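Multidrug resistance protein (Vibrio cholerae, PDB 1YC9) probably forms the trimeric outer-membrane exit duct of a multidrug efflux system, a channel of the outer membrane factor family that may expel puromycin and acriflavine. Local coordinates at residues L56-R70 with N118-A132. The protein carries 1 engineered substitution. Numbering follows the deposited sequence.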
loop_
_atom_site.group_PDB
_atom_site.type_symbol
_atom_site.label_atom_id
_atom_site.label_comp_id
_atom_site.label_asym_id
_atom_site.label_seq_id
_atom_site.Cartn_x
_atom_site.Cartn_y
_atom_site.Cartn_z
ATOM N N LEU A 56 4.903 -17.661 8.717
ATOM C CA LEU A 56 4.181 -18.820 9.213
ATOM C C LEU A 56 4.782 -19.234 10.560
ATOM O O LEU A 56 4.063 -19.486 11.513
ATOM C CB LEU A 56 4.201 -19.970 8.179
ATOM C CG LEU A 56 3.624 -21.290 8.687
ATOM C CD1 LEU A 56 2.183 -21.098 9.157
ATOM C CD2 LEU A 56 3.702 -22.302 7.557
ATOM N N LYS A 57 6.105 -19.292 10.656
ATOM C CA LYS A 57 6.751 -19.660 11.896
ATOM C C LYS A 57 6.350 -18.686 13.004
ATOM O O LYS A 57 6.142 -19.089 14.144
ATOM C CB LYS A 57 8.271 -19.758 11.726
ATOM C CG LYS A 57 9.050 -20.154 12.960
ATOM C CD LYS A 57 10.542 -20.225 12.695
ATOM C CE LYS A 57 11.291 -20.518 13.968
ATOM N NZ LYS A 57 12.737 -20.772 13.771
ATOM N N GLY A 58 6.189 -17.424 12.655
ATOM C CA GLY A 58 5.761 -16.406 13.600
ATOM C C GLY A 58 4.426 -16.745 14.203
ATOM O O GLY A 58 4.231 -16.683 15.415
ATOM N N ALA A 59 3.489 -17.069 13.336
ATOM C CA ALA A 59 2.140 -17.421 13.777
ATOM C C ALA A 59 2.172 -18.690 14.654
ATOM O O ALA A 59 1.391 -18.819 15.595
ATOM C CB ALA A 59 1.242 -17.644 12.583
ATOM N N GLN A 60 3.076 -19.613 14.337
ATOM C CA GLN A 60 3.272 -20.806 15.145
ATOM C C GLN A 60 3.735 -20.443 16.550
ATOM O O GLN A 60 3.214 -20.921 17.551
ATOM C CB GLN A 60 4.242 -21.796 14.467
ATOM C CG GLN A 60 3.666 -22.446 13.169
ATOM C CD GLN A 60 4.731 -23.167 12.343
ATOM O OE1 GLN A 60 5.897 -22.986 12.591
ATOM N NE2 GLN A 60 4.309 -23.960 11.352
ATOM N N GLY A 61 4.754 -19.589 16.632
ATOM C CA GLY A 61 5.189 -19.070 17.915
ATOM C C GLY A 61 4.133 -18.322 18.670
ATOM O O GLY A 61 4.056 -18.454 19.893
ATOM N N PHE A 62 3.305 -17.561 17.986
ATOM C CA PHE A 62 2.257 -16.808 18.654
ATOM C C PHE A 62 1.240 -17.805 19.238
ATOM O O PHE A 62 0.812 -17.648 20.370
ATOM C CB PHE A 62 1.568 -15.835 17.750
ATOM C CG PHE A 62 0.408 -15.094 18.454
ATOM C CD1 PHE A 62 0.665 -14.071 19.379
ATOM C CD2 PHE A 62 -0.893 -15.477 18.242
ATOM C CE1 PHE A 62 -0.390 -13.403 20.041
ATOM C CE2 PHE A 62 -1.985 -14.839 18.917
ATOM C CZ PHE A 62 -1.722 -13.803 19.810
ATOM N N ALA A 63 0.903 -18.828 18.462
ATOM C CA ALA A 63 -0.037 -19.834 18.910
ATOM C C ALA A 63 0.488 -20.571 20.128
ATOM O O ALA A 63 -0.238 -20.854 21.087
ATOM C CB ALA A 63 -0.356 -20.836 17.772
ATOM N N ARG A 64 1.763 -20.919 20.104
ATOM C CA ARG A 64 2.412 -21.527 21.235
ATOM C C ARG A 64 2.321 -20.644 22.494
ATOM O O ARG A 64 2.008 -21.122 23.588
ATOM C CB ARG A 64 3.889 -21.765 20.905
ATOM C CG ARG A 64 4.654 -22.445 22.028
ATOM C CD ARG A 64 4.490 -23.940 22.096
ATOM N NE ARG A 64 5.599 -24.565 22.806
ATOM C CZ ARG A 64 5.525 -25.151 24.011
ATOM N NH1 ARG A 64 6.626 -25.706 24.528
ATOM N NH2 ARG A 64 4.380 -25.260 24.679
ATOM N N GLN A 65 2.696 -19.348 22.356
ATOM C CA GLN A 65 2.576 -18.412 23.457
ATOM C C GLN A 65 1.139 -18.351 24.011
ATOM O O GLN A 65 0.947 -18.373 25.226
ATOM C CB GLN A 65 2.955 -17.000 23.001
ATOM C CG GLN A 65 4.382 -16.836 22.556
ATOM C CD GLN A 65 4.632 -15.318 22.143
ATOM O OE1 GLN A 65 4.266 -14.439 22.883
ATOM N NE2 GLN A 65 5.079 -15.085 20.930
ATOM N N ALA A 66 0.140 -18.296 23.115
ATOM C CA ALA A 66 -1.262 -18.206 23.538
ATOM C C ALA A 66 -1.680 -19.431 24.327
ATOM O O ALA A 66 -2.340 -19.319 25.331
ATOM C CB ALA A 66 -2.168 -18.044 22.375
ATOM N N GLY A 67 -1.332 -20.623 23.841
ATOM C CA GLY A 67 -1.675 -21.848 24.546
ATOM C C GLY A 67 -1.187 -21.916 25.980
ATOM O O GLY A 67 -1.831 -22.558 26.838
ATOM N N ALA A 68 -0.065 -21.217 26.296
ATOM C CA ALA A 68 0.412 -21.102 27.658
ATOM C C ALA A 68 -0.602 -20.543 28.641
ATOM O O ALA A 68 -0.555 -20.800 29.837
ATOM C CB ALA A 68 1.699 -20.228 27.698
ATOM N N ILE A 69 -1.565 -19.777 28.175
ATOM C CA ILE A 69 -2.546 -19.222 29.094
ATOM C C ILE A 69 -3.392 -20.304 29.793
ATOM O O ILE A 69 -3.959 -20.075 30.847
ATOM C CB ILE A 69 -3.469 -18.248 28.317
ATOM C CG1 ILE A 69 -4.196 -17.293 29.245
ATOM C CG2 ILE A 69 -4.466 -18.912 27.443
ATOM C CD1 ILE A 69 -5.028 -16.258 28.444
ATOM N N ARG A 70 -3.472 -21.480 29.180
ATOM C CA ARG A 70 -4.242 -22.579 29.777
ATOM C C ARG A 70 -3.393 -23.519 30.657
ATOM O O ARG A 70 -3.931 -24.415 31.298
ATOM C CB ARG A 70 -4.939 -23.352 28.688
ATOM C CG ARG A 70 -5.877 -22.551 27.815
ATOM C CD ARG A 70 -6.664 -23.344 26.883
ATOM N NE ARG A 70 -7.598 -24.116 27.678
ATOM C CZ ARG A 70 -8.411 -25.032 27.206
ATOM N NH1 ARG A 70 -8.408 -25.304 25.892
ATOM N NH2 ARG A 70 -9.181 -25.674 28.093
ATOM N N ASN A 118 -10.116 -18.162 28.587
ATOM C CA ASN A 118 -8.767 -18.535 28.180
ATOM C C ASN A 118 -8.828 -19.567 27.057
ATOM O O ASN A 118 -8.063 -19.527 26.114
ATOM C CB ASN A 118 -7.955 -19.049 29.374
ATOM C CG ASN A 118 -7.731 -17.999 30.435
ATOM O OD1 ASN A 118 -7.930 -16.818 30.177
ATOM N ND2 ASN A 118 -7.244 -18.419 31.620
ATOM N N ARG A 119 -9.763 -20.491 27.136
ATOM C CA ARG A 119 -9.961 -21.363 26.026
ATOM C C ARG A 119 -10.249 -20.561 24.750
ATOM O O ARG A 119 -9.720 -20.853 23.694
ATOM C CB ARG A 119 -11.119 -22.303 26.304
ATOM C CG ARG A 119 -11.286 -23.286 25.176
ATOM C CD ARG A 119 -12.300 -24.363 25.488
ATOM N NE ARG A 119 -13.615 -23.760 25.606
ATOM C CZ ARG A 119 -14.729 -24.445 25.817
ATOM N NH1 ARG A 119 -14.690 -25.761 25.915
ATOM N NH2 ARG A 119 -15.884 -23.805 25.921
ATOM N N ALA A 120 -11.108 -19.518 24.832
ATOM C CA ALA A 120 -11.428 -18.748 23.654
ATOM C C ALA A 120 -10.200 -18.060 23.096
ATOM O O ALA A 120 -10.040 -17.902 21.885
ATOM C CB ALA A 120 -12.544 -17.664 23.998
ATOM N N ALA A 121 -9.306 -17.687 23.982
ATOM C CA ALA A 121 -8.047 -17.053 23.592
ATOM C C ALA A 121 -7.222 -18.017 22.781
ATOM O O ALA A 121 -6.665 -17.656 21.740
ATOM C CB ALA A 121 -7.298 -16.600 24.787
ATOM N N VAL A 122 -7.190 -19.268 23.221
ATOM C CA VAL A 122 -6.428 -20.244 22.455
ATOM C C VAL A 122 -7.097 -20.582 21.142
ATOM O O VAL A 122 -6.409 -20.660 20.145
ATOM C CB VAL A 122 -6.123 -21.498 23.283
ATOM C CG1 VAL A 122 -5.386 -22.530 22.457
ATOM C CG2 VAL A 122 -5.380 -21.085 24.479
ATOM N N VAL A 123 -8.418 -20.693 21.105
ATOM C CA VAL A 123 -9.115 -20.874 19.843
ATOM C C VAL A 123 -8.885 -19.745 18.829
ATOM O O VAL A 123 -8.688 -19.989 17.643
ATOM C CB VAL A 123 -10.615 -21.080 20.037
ATOM C CG1 VAL A 123 -11.297 -21.177 18.703
ATOM C CG2 VAL A 123 -10.843 -22.382 20.834
ATOM N N ALA A 124 -8.843 -18.528 19.339
ATOM C CA ALA A 124 -8.542 -17.375 18.527
ATOM C C ALA A 124 -7.140 -17.473 17.967
ATOM O O ALA A 124 -6.941 -17.285 16.787
ATOM C CB ALA A 124 -8.712 -16.094 19.347
ATOM N N ALA A 125 -6.189 -17.864 18.810
ATOM C CA ALA A 125 -4.803 -17.952 18.366
ATOM C C ALA A 125 -4.574 -19.106 17.339
ATOM O O ALA A 125 -3.783 -18.973 16.397
ATOM C CB ALA A 125 -3.903 -18.155 19.567
ATOM N N THR A 126 -5.245 -20.208 17.538
ATOM C CA THR A 126 -5.125 -21.323 16.623
ATOM C C THR A 126 -5.854 -21.044 15.304
ATOM O O THR A 126 -5.464 -21.555 14.261
ATOM C CB THR A 126 -5.655 -22.616 17.235
ATOM O OG1 THR A 126 -7.026 -22.469 17.599
ATOM C CG2 THR A 126 -4.955 -22.917 18.514
ATOM N N SER A 127 -6.929 -20.225 15.368
ATOM C CA SER A 127 -7.624 -19.783 14.187
ATOM C C SER A 127 -6.729 -18.857 13.404
ATOM O O SER A 127 -6.714 -18.924 12.182
ATOM C CB SER A 127 -8.950 -19.099 14.556
ATOM O OG SER A 127 -9.791 -20.020 15.181
ATOM N N GLU A 128 -5.977 -17.998 14.088
ATOM C CA GLU A 128 -4.989 -17.166 13.419
ATOM C C GLU A 128 -3.905 -17.985 12.788
ATOM O O GLU A 128 -3.417 -17.692 11.697
ATOM C CB GLU A 128 -4.331 -16.136 14.365
ATOM C CG GLU A 128 -5.354 -15.068 14.751
ATOM C CD GLU A 128 -5.696 -14.060 13.645
ATOM O OE1 GLU A 128 -5.097 -14.123 12.505
ATOM O OE2 GLU A 128 -6.593 -13.187 13.940
ATOM N N LEU A 129 -3.536 -19.041 13.468
ATOM C CA LEU A 129 -2.525 -19.917 12.866
ATOM C C LEU A 129 -3.075 -20.579 11.601
ATOM O O LEU A 129 -2.388 -20.706 10.600
ATOM C CB LEU A 129 -2.057 -20.948 13.885
ATOM C CG LEU A 129 -1.099 -22.021 13.342
ATOM C CD1 LEU A 129 0.134 -21.364 12.742
ATOM C CD2 LEU A 129 -0.710 -22.998 14.444
ATOM N N ALA A 130 -4.308 -21.036 11.643
ATOM C CA ALA A 130 -4.912 -21.624 10.449
ATOM C C ALA A 130 -4.988 -20.625 9.316
ATOM O O ALA A 130 -4.792 -20.961 8.146
ATOM C CB ALA A 130 -6.328 -22.234 10.743
ATOM N N ALA A 131 -5.246 -19.368 9.654
ATOM C CA ALA A 131 -5.230 -18.332 8.652
ATOM C C ALA A 131 -3.813 -18.133 8.113
ATOM O O ALA A 131 -3.636 -17.977 6.888
ATOM C CB ALA A 131 -5.812 -17.029 9.203
ATOM N N ALA A 132 -2.832 -18.164 9.008
ATOM C CA ALA A 132 -1.429 -18.060 8.592
ATOM C C ALA A 132 -0.968 -19.218 7.682
ATOM O O ALA A 132 -0.167 -19.044 6.723
ATOM C CB ALA A 132 -0.555 -17.927 9.759
HETATM O O HOH W 1 -1.055 -17.558 15.370
HETATM O O HOH W 2 -6.464 -20.936 32.182
#
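Asn-118 meets Ile-69 with its amide, OD1 lying 3.4 Å from the Ile-69 CD1 methyl. A water accepts from Asn-118 ND2 and lies within hydrogen-bonding distance of Ile-69 O, while Asp-111 takes a second bond from ND2. Next, Arg-119 lays its CG over one face of the Arg-70 guanidinium, 3.6 Å from NH1; the two guanidinium planes stand 80° apart. Val-122 places CG2 against Arg-70 CD (3.5 Å) and the Ala-66 carbonyl oxygen, with Ile-69 CG2 nearby. Small residues then let the backbones close in: Ala-125 CB presses on Ala-66 CB at only 3.3 Å, touching Phe-62 CE2 obliquely as well. A second water donates to both Ala-59 O and Ala-125 O, bridging the helices. One turn on, Leu-129 is a knob in the hole formed by Leu-56, Ala-59, Gln-60 and Ala-63; with CG anti to the backbone N (chi1 174°), CD1 reaches Gln-60 CG at 3.7 Å. Ala-132 finishes the row against Ala-59, CB to CB 3.4 Å. The axes of 56-67 and 118-132 run nearly antiparallel and approach to 8.7 Å, the helices being joined through the hairpin of strands 73-84 and 98-111. Helix 260-281 packs beside 118-132, and a second subunit borders 56-70, where its Glu-335 salt-bridges Lys-57.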